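Long-range contact in dihydrofolate reductase (PDB 3TQB), which probably reduces 7,8-dihydrofolate to tetrahydrofolate with NADPH, a step needed for glycine, purine and DNA precursor synthesis: residues 5-10 / 112-117. Sequence-based numbering, arbitrary orientation.
With FOL (folic acid), chain C.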
loop_
_atom_site.group_PDB
_atom_site.type_symbol
_atom_site.label_atom_id
_atom_site.label_comp_id
_atom_site.label_asym_id
_atom_site.label_seq_id
_atom_site.Cartn_x
_atom_site.Cartn_y
_atom_site.Cartn_z
ATOM N N LEU A 5 -1.638 -0.129 -6.221
ATOM C CA LEU A 5 -1.107 -0.745 -5.009
ATOM C C LEU A 5 0.397 -0.494 -4.938
ATOM O O LEU A 5 1.097 -0.582 -5.947
ATOM C CB LEU A 5 -1.389 -2.252 -4.981
ATOM C CG LEU A 5 -2.836 -2.720 -5.186
ATOM C CD1 LEU A 5 -2.938 -4.212 -4.939
ATOM C CD2 LEU A 5 -3.805 -1.979 -4.278
ATOM N N ILE A 6 0.881 -0.169 -3.742
ATOM C CA ILE A 6 2.305 0.033 -3.503
ATOM C C ILE A 6 2.707 -0.734 -2.245
ATOM O O ILE A 6 2.041 -0.633 -1.208
ATOM C CB ILE A 6 2.652 1.539 -3.372
ATOM C CG1 ILE A 6 4.162 1.742 -3.214
ATOM C CG2 ILE A 6 1.895 2.179 -2.203
ATOM C CD1 ILE A 6 4.582 3.194 -3.211
ATOM N N ALA A 7 3.784 -1.510 -2.341
ATOM C CA ALA A 7 4.226 -2.334 -1.219
ATOM C C ALA A 7 5.659 -2.823 -1.391
ATOM O O ALA A 7 6.090 -3.134 -2.500
ATOM C CB ALA A 7 3.288 -3.521 -1.043
ATOM N N ALA A 8 6.390 -2.878 -0.279
ATOM C CA ALA A 8 7.710 -3.493 -0.244
ATOM C C ALA A 8 7.567 -4.892 0.336
ATOM O O ALA A 8 6.927 -5.073 1.373
ATOM C CB ALA A 8 8.661 -2.666 0.593
ATOM N N MET A 9 8.160 -5.877 -0.337
ATOM C CA MET A 9 8.041 -7.276 0.069
ATOM C C MET A 9 9.301 -8.065 -0.259
ATOM O O MET A 9 10.181 -7.572 -0.964
ATOM C CB MET A 9 6.835 -7.921 -0.618
ATOM C CG MET A 9 6.935 -7.987 -2.142
ATOM S SD MET A 9 5.429 -8.612 -2.901
ATOM C CE MET A 9 4.298 -7.270 -2.546
ATOM N N ASP A 10 9.374 -9.291 0.254
ATOM C CA ASP A 10 10.513 -10.178 0.006
ATOM C C ASP A 10 10.115 -11.335 -0.920
ATOM O O ASP A 10 9.008 -11.353 -1.461
ATOM C CB ASP A 10 11.106 -10.675 1.336
ATOM C CG ASP A 10 10.268 -11.759 2.003
ATOM O OD1 ASP A 10 9.101 -11.965 1.610
ATOM O OD2 ASP A 10 10.784 -12.405 2.939
ATOM N N MET A 112 0.491 -1.593 -10.162
ATOM C CA MET A 112 1.218 -2.027 -8.972
ATOM C C MET A 112 2.644 -1.478 -9.012
ATOM O O MET A 112 3.343 -1.632 -10.014
ATOM C CB MET A 112 1.256 -3.556 -8.887
ATOM C CG MET A 112 -0.034 -4.197 -8.400
ATOM S SD MET A 112 0.186 -5.929 -7.928
ATOM C CE MET A 112 0.664 -6.654 -9.495
ATOM N N ILE A 113 3.058 -0.828 -7.928
ATOM C CA ILE A 113 4.436 -0.364 -7.765
ATOM C C ILE A 113 5.034 -1.104 -6.571
ATOM O O ILE A 113 4.865 -0.687 -5.424
ATOM C CB ILE A 113 4.505 1.161 -7.531
ATOM C CG1 ILE A 113 3.812 1.910 -8.673
ATOM C CG2 ILE A 113 5.954 1.617 -7.408
ATOM C CD1 ILE A 113 3.889 3.418 -8.555
ATOM N N LEU A 114 5.728 -2.207 -6.846
ATOM C CA LEU A 114 6.182 -3.110 -5.789
ATOM C C LEU A 114 7.701 -3.217 -5.717
ATOM O O LEU A 114 8.383 -3.252 -6.743
ATOM C CB LEU A 114 5.577 -4.502 -5.989
ATOM C CG LEU A 114 4.047 -4.563 -6.075
ATOM C CD1 LEU A 114 3.594 -5.991 -6.333
ATOM C CD2 LEU A 114 3.391 -4.010 -4.812
ATOM N N THR A 115 8.215 -3.273 -4.489
ATOM C CA THR A 115 9.638 -3.478 -4.239
ATOM C C THR A 115 9.853 -4.906 -3.746
ATOM O O THR A 115 9.358 -5.278 -2.681
ATOM C CB THR A 115 10.173 -2.484 -3.189
ATOM O OG1 THR A 115 9.801 -1.149 -3.555
ATOM C CG2 THR A 115 11.689 -2.577 -3.082
ATOM N N ILE A 116 10.579 -5.703 -4.529
ATOM C CA ILE A 116 10.860 -7.096 -4.181
ATOM C C ILE A 116 12.313 -7.228 -3.736
ATOM O O ILE A 116 13.220 -6.750 -4.418
ATOM C CB ILE A 116 10.601 -8.051 -5.362
ATOM C CG1 ILE A 116 9.205 -7.817 -5.951
ATOM C CG2 ILE A 116 10.742 -9.499 -4.909
ATOM C CD1 ILE A 116 8.848 -8.771 -7.076
ATOM N N ILE A 117 12.523 -7.891 -2.600
ATOM C CA ILE A 117 13.842 -7.977 -1.967
ATOM C C ILE A 117 14.372 -9.411 -1.982
ATOM O O ILE A 117 13.668 -10.344 -1.598
ATOM C CB ILE A 117 13.780 -7.488 -0.506
ATOM C CG1 ILE A 117 13.189 -6.075 -0.436
ATOM C CG2 ILE A 117 15.164 -7.509 0.120
ATOM C CD1 ILE A 117 12.866 -5.615 0.970
HETATM N N1 FOL C . 5.653 0.629 0.328
HETATM C C2 FOL C . 7.017 0.436 0.193
HETATM N NA2 FOL C . 7.557 0.338 -1.018
HETATM N N3 FOL C . 7.820 0.339 1.314
HETATM C C4 FOL C . 7.276 0.440 2.579
HETATM O O4 FOL C . 8.008 0.354 3.565
HETATM C C4A FOL C . 5.902 0.635 2.723
HETATM N N5 FOL C . 5.334 0.736 3.981
HETATM C C6 FOL C . 3.971 0.932 4.110
HETATM C C7 FOL C . 3.170 1.032 2.981
HETATM N N8 FOL C . 3.732 0.926 1.724
HETATM C C8A FOL C . 5.094 0.732 1.588
HETATM C C9 FOL C . 3.331 1.052 5.473
HETATM N N10 FOL C . 4.272 1.540 6.465
HETATM C C11 FOL C . 6.567 4.959 6.137
HETATM C C12 FOL C . 6.984 3.890 6.924
HETATM C C13 FOL C . 6.195 2.747 7.020
HETATM C C14 FOL C . 4.989 2.660 6.330
HETATM C C15 FOL C . 4.569 3.735 5.541
HETATM C C16 FOL C . 5.361 4.881 5.444
HETATM C C FOL C . 7.434 6.178 6.056
HETATM O O FOL C . 8.239 6.502 7.168
HETATM N N FOL C . 7.426 6.916 4.946
HETATM C CA FOL C . 7.884 8.294 4.935
HETATM C CB FOL C . 9.379 8.346 4.627
HETATM C CG FOL C . 10.037 9.545 5.305
HETATM C CD FOL C . 11.485 9.680 4.891
HETATM O OE1 FOL C . 12.353 9.936 5.753
HETATM O OE2 FOL C . 11.838 9.551 3.695
HETATM C CT FOL C . 7.125 9.109 3.931
HETATM O O1 FOL C . 6.338 8.563 3.130
HETATM O O2 FOL C . 7.262 10.350 3.878
#
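Leu114 fills the low ground that Ala7 makes on one face of this parallel strand pair. Its CD2 lies 3.8 Å from Ala7 CB. Met9 closes the same hollow from further along the strand. With chi1 at 63°, Met9 CG sits over its own backbone, flanked by N and C, and a bend at chi3 brings CE back to within 4.1 Å of Leu114 CD1. On this face Leu5 meets Met112 at one end and Met9 meets Ile116 at the other. The opposite face carries Ile6, Ala8, Asp10, Ile113, Thr115 and Ile117. Ile6 and Ile113 are bumps there, and the small Ala8 is a dip between larger side chains. Folic acid settles into that dip, with its N3 3.2 Å from Ala8 CB. Thr115 stands beside Ala8, and its OG1 is hydrogen-bonded to Asp28, which also binds the folate. The backbones are joined by five hydrogen bonds. Thr115 O receives Met9 N at 2.7 Å, nearly straight, whereas the bond from Ala7 N to Ile113 O is weak. Ala8 N bonds NADPH instead. Strands 2-10 and 111-117 are neighbours near the middle of the mixed dihydrofolate reductase sheet, and strand 2-10 passes along the pterin and nicotinamide site at Ile6 to Ala8.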